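Local atomic coordinates of chloramphenicol acetyltransferase (Bacteroides thetaiotaomicron, PDB entry 2I9D), a protein that probably transfers an acetyl group from acetyl-CoA to the antibiotic chloramphenicol. Residues V60-N65 with Y107-D112; D87-I92 with L146-A151. All coordinates share one frame; numbering follows the deposited sequence.

Contact 1: residues V60-N65 with Y107-D112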
# COMPACT_ATOMS: atom_id res chain seq x y z
N VAL A 60 1.62 -19.53 5.24
CA VAL A 60 1.21 -18.28 5.87
C VAL A 60 0.54 -18.57 7.22
O VAL A 60 0.83 -17.89 8.22
CB VAL A 60 0.27 -17.46 4.92
CG1 VAL A 60 -0.54 -16.39 5.69
CG2 VAL A 60 1.06 -16.84 3.79
N LEU A 61 -0.36 -19.56 7.25
CA LEU A 61 -1.13 -19.89 8.46
C LEU A 61 -0.20 -20.40 9.59
O LEU A 61 -0.37 -20.02 10.77
CB LEU A 61 -2.24 -20.91 8.17
CG LEU A 61 -3.25 -21.21 9.29
CD1 LEU A 61 -3.98 -19.95 9.74
CD2 LEU A 61 -4.22 -22.25 8.85
N ARG A 62 0.77 -21.22 9.19
CA ARG A 62 1.77 -21.75 10.10
C ARG A 62 2.65 -20.66 10.70
O ARG A 62 2.89 -20.68 11.90
CB ARG A 62 2.63 -22.82 9.42
CG ARG A 62 3.70 -23.45 10.35
CD ARG A 62 4.14 -24.83 9.89
NE ARG A 62 5.34 -25.30 10.59
CZ ARG A 62 5.95 -26.46 10.34
NH1 ARG A 62 5.46 -27.29 9.42
NH2 ARG A 62 7.05 -26.79 11.02
N ALA A 63 3.12 -19.72 9.89
CA ALA A 63 3.90 -18.58 10.39
C ALA A 63 3.15 -17.72 11.43
O ALA A 63 3.74 -17.24 12.40
CB ALA A 63 4.42 -17.72 9.24
N ALA A 64 1.84 -17.56 11.22
CA ALA A 64 1.00 -16.74 12.11
C ALA A 64 0.81 -17.44 13.45
O ALA A 64 0.75 -16.81 14.52
CB ALA A 64 -0.34 -16.46 11.45
N ASN A 65 0.69 -18.76 13.39
CA ASN A 65 0.61 -19.56 14.59
C ASN A 65 1.93 -19.59 15.34
O ASN A 65 1.94 -19.47 16.57
CB ASN A 65 0.12 -20.96 14.24
CG ASN A 65 -1.38 -21.02 14.16
OD1 ASN A 65 -2.05 -21.08 15.18
ND2 ASN A 65 -1.93 -21.00 12.95
N TYR A 107 -6.21 -24.82 11.20
CA TYR A 107 -4.79 -25.13 11.24
C TYR A 107 -4.49 -26.55 11.80
O TYR A 107 -5.07 -26.99 12.79
CB TYR A 107 -4.04 -24.06 12.03
CG TYR A 107 -2.56 -24.30 12.13
CD1 TYR A 107 -1.74 -24.33 10.99
CD2 TYR A 107 -1.96 -24.49 13.37
CE1 TYR A 107 -0.39 -24.54 11.09
CE2 TYR A 107 -0.60 -24.69 13.48
CZ TYR A 107 0.18 -24.73 12.35
OH TYR A 107 1.53 -24.95 12.50
N HIS A 108 -3.59 -27.26 11.13
CA HIS A 108 -3.00 -28.49 11.67
C HIS A 108 -1.49 -28.36 11.53
O HIS A 108 -1.01 -27.91 10.47
CB HIS A 108 -3.49 -29.73 10.90
CG HIS A 108 -4.97 -29.93 10.94
ND1 HIS A 108 -5.64 -30.25 12.11
CD2 HIS A 108 -5.91 -29.86 9.97
CE1 HIS A 108 -6.94 -30.35 11.85
NE2 HIS A 108 -7.13 -30.13 10.56
N ASN A 109 -0.74 -28.75 12.56
CA ASN A 109 0.74 -28.65 12.53
C ASN A 109 1.40 -29.62 11.52
O ASN A 109 2.55 -29.42 11.11
CB ASN A 109 1.34 -28.77 13.93
CG ASN A 109 2.85 -28.44 13.98
OD1 ASN A 109 3.47 -28.03 12.98
ND2 ASN A 109 3.44 -28.62 15.17
N ASP A 110 0.64 -30.63 11.10
CA ASP A 110 1.10 -31.56 10.09
C ASP A 110 0.52 -31.19 8.72
O ASP A 110 -0.70 -31.21 8.53
CB ASP A 110 0.72 -33.00 10.50
CG ASP A 110 0.80 -33.99 9.35
OD1 ASP A 110 1.86 -34.05 8.68
OD2 ASP A 110 -0.20 -34.70 9.10
N PHE A 111 1.38 -30.85 7.77
CA PHE A 111 0.91 -30.42 6.45
C PHE A 111 -0.10 -31.35 5.76
O PHE A 111 -1.09 -30.88 5.23
CB PHE A 111 2.07 -30.10 5.49
CG PHE A 111 1.61 -29.73 4.11
CD1 PHE A 111 1.05 -28.48 3.86
CD2 PHE A 111 1.68 -30.65 3.06
CE1 PHE A 111 0.62 -28.14 2.59
CE2 PHE A 111 1.23 -30.32 1.77
CZ PHE A 111 0.71 -29.07 1.54
N ASP A 112 0.18 -32.65 5.75
CA ASP A 112 -0.69 -33.62 5.09
C ASP A 112 -2.11 -33.60 5.65
O ASP A 112 -3.08 -33.71 4.90
CB ASP A 112 -0.12 -35.05 5.19
CG ASP A 112 1.25 -35.18 4.56
OD1 ASP A 112 1.62 -34.32 3.73
OD2 ASP A 112 1.96 -36.16 4.88

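Contact 2: residues D87-I92 with L146-A151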
# COMPACT_ATOMS: atom_id res chain seq x y z
N ASP A 87 -6.85 -19.94 12.92
CA ASP A 87 -7.29 -20.59 11.70
C ASP A 87 -7.39 -19.61 10.52
O ASP A 87 -7.15 -18.40 10.68
CB ASP A 87 -8.61 -21.31 11.91
CG ASP A 87 -8.51 -22.44 12.93
OD1 ASP A 87 -7.48 -23.17 12.96
OD2 ASP A 87 -9.47 -22.60 13.69
N MSE A 88 -7.70 -20.15 9.35
CA MSE A 88 -7.68 -19.40 8.11
C MSE A 88 -9.09 -19.18 7.57
O MSE A 88 -9.88 -20.11 7.49
CB MSE A 88 -6.84 -20.15 7.05
CG MSE A 88 -6.87 -19.53 5.65
SE MSE A 88 -6.00 -17.72 5.56
CE MSE A 88 -4.09 -18.28 5.72
N LEU A 89 -9.39 -17.92 7.23
CA LEU A 89 -10.49 -17.61 6.33
C LEU A 89 -9.90 -17.32 4.97
O LEU A 89 -8.85 -16.69 4.87
CB LEU A 89 -11.29 -16.39 6.79
CG LEU A 89 -12.06 -16.46 8.11
CD1 LEU A 89 -12.95 -15.25 8.24
CD2 LEU A 89 -12.91 -17.75 8.25
N SER A 90 -10.57 -17.74 3.91
CA SER A 90 -10.14 -17.39 2.60
C SER A 90 -11.33 -17.36 1.62
O SER A 90 -12.17 -18.27 1.64
CB SER A 90 -9.01 -18.35 2.11
OG SER A 90 -8.56 -17.96 0.81
N PRO A 91 -11.38 -16.31 0.77
CA PRO A 91 -12.40 -16.23 -0.29
C PRO A 91 -12.10 -17.15 -1.50
O PRO A 91 -11.34 -16.78 -2.42
CB PRO A 91 -12.40 -14.74 -0.70
CG PRO A 91 -11.04 -14.22 -0.32
CD PRO A 91 -10.52 -15.10 0.82
N ILE A 92 -12.73 -18.32 -1.52
CA ILE A 92 -12.58 -19.26 -2.61
C ILE A 92 -13.42 -18.86 -3.82
O ILE A 92 -14.65 -18.70 -3.71
CB ILE A 92 -12.87 -20.72 -2.13
CG1 ILE A 92 -12.00 -21.03 -0.90
CG2 ILE A 92 -12.59 -21.72 -3.28
CD1 ILE A 92 -10.45 -20.90 -1.17
N LEU A 146 -8.28 -15.81 13.98
CA LEU A 146 -8.24 -16.10 12.55
C LEU A 146 -7.34 -15.11 11.82
O LEU A 146 -7.09 -14.03 12.31
CB LEU A 146 -9.65 -15.96 11.95
CG LEU A 146 -10.75 -16.91 12.43
CD1 LEU A 146 -12.05 -16.16 12.34
CD2 LEU A 146 -10.76 -18.19 11.60
N ILE A 147 -6.87 -15.50 10.64
CA ILE A 147 -6.33 -14.54 9.66
C ILE A 147 -7.10 -14.81 8.39
O ILE A 147 -7.85 -15.79 8.33
CB ILE A 147 -4.79 -14.64 9.45
CG1 ILE A 147 -4.35 -16.05 9.01
CG2 ILE A 147 -4.09 -14.24 10.74
CD1 ILE A 147 -2.86 -16.14 8.52
N LEU A 148 -7.00 -13.92 7.41
CA LEU A 148 -7.76 -14.07 6.15
C LEU A 148 -6.83 -13.75 5.01
O LEU A 148 -6.14 -12.73 5.04
CB LEU A 148 -9.00 -13.16 6.11
CG LEU A 148 -9.81 -13.21 4.79
CD1 LEU A 148 -11.31 -12.96 5.03
CD2 LEU A 148 -9.24 -12.22 3.72
N LEU A 149 -6.83 -14.63 4.01
CA LEU A 149 -5.95 -14.45 2.89
C LEU A 149 -6.77 -14.55 1.62
O LEU A 149 -7.56 -15.48 1.44
CB LEU A 149 -4.76 -15.43 2.89
CG LEU A 149 -3.74 -15.25 1.75
CD1 LEU A 149 -2.34 -15.63 2.19
CD2 LEU A 149 -4.15 -16.09 0.50
N SER A 150 -6.58 -13.56 0.77
CA SER A 150 -7.26 -13.50 -0.51
C SER A 150 -6.23 -13.69 -1.65
O SER A 150 -5.25 -12.96 -1.71
CB SER A 150 -8.01 -12.17 -0.62
OG SER A 150 -8.40 -11.96 -1.95
N ALA A 151 -6.44 -14.69 -2.53
CA ALA A 151 -5.50 -14.96 -3.63
C ALA A 151 -5.87 -14.25 -4.91
O ALA A 151 -7.04 -14.24 -5.29
CB ALA A 151 -5.38 -16.46 -3.91
O HOH W 1 -8.54 -16.75 -1.88

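Contact 1: residues V60-N65 with Y107-D112
Leu61 and Tyr107 bring the two backbones together, their CA atoms 7.0 Å apart, where the helical turn 60-65 runs past the loop 107-110 that leads into helix 111-124. In this chloramphenicol acetyltransferase fold, helix 52-66 packs against the mixed sheet, and the link from strand 100-105 to the next helix closes over its last turns. The Tyr107 ring does most of the touching. Asn65 lays its amide almost flat on one ring face, the two planes 11° apart, with ND2 3.4 Å above the ring plane and shifted toward the rim. That amide cannot easily turn: ND2 donates to Leu61 O at 2.9 Å, approaching from above the carbonyl plane, while OD1 accepts from the backbone of Ile86. Leu61 slides past the base of the tyrosine, CD2 lying 3.7 Å from Tyr107 CB. An alanine in place of Tyr107 would probably open a gap beside the Asn65 amide and take from Arg62 CG and CD their contact with the tyrosine hydroxyl. Arg62 reaches outward in an extended chain toward Glu66, its salt-bridge partner, passing Tyr107 OH with CG at 3.4 Å. Over the centre of one guanidinium face sits Asn109 OD1, 3.9 Å from CZ of Arg62.

Contact 2: residues D87-I92 with L146-A151
Met88, modelled as selenomethionine, and Ile147 meet on the face of the sheet that packs under helix 52-66, their side chains crossing at a slant. The Met88 chain folds at chi2 and chi3 (66° and 73°) and curls over the neighbouring strand: CE comes to 3.7 Å from Ile147 CD1, and SE lies 3.7 Å from Leu149 CB. Leu89, Leu146 and Leu148 occupy the other face. There Leu89 slants across Leu146, with Leu89 CD2 4.0 Å from Leu146 CD2. Leu89 CB also rests against CD1 of Leu148. Between the two faces, 87-92 and 146-151 run as adjacent parallel strands in the mixed central sheet of the chloramphenicol acetyltransferase fold, inclined at 30°. Ile147 N donates to Asp87 O, Leu89 N to Ile147 O and Leu149 N to Leu89 O. Pro91 has no N-H to continue the pattern, and its ring instead sets CD 3.0 Å from Leu149 O and CG against Ser150 CB. The buried hydroxyl of Ser90 takes over that carbonyl: OG donates to Leu149 O at 2.7 Å. A water extends the junction, donating to Ser90 OG and Pro91 O and accepting from Ala151 N, 3.0 Å away.

In the fold
Contact 2 is buried inside the sheet, on its interior strands, whereas contact 1 is only partly buried and reaches the surface at Arg62 and Asn109. Main-chain hydrogen bonds join the strands of contact 2; contact 1 depends on the packing of one aromatic ring against a helix. Their centres lie about 13 Å apart, yet they touch. Leu61 CD1 rests 3.5 Å from Asp87 C, and Val60 CG1 meets Ile147 CD1, so helix 52-66 bears directly on both strands of contact 2. Asp87 makes the polar join: OD1 probably accepts a hydrogen bond from Tyr107 N, while OD2 forms a salt bridge with Arg104 on strand 100-105.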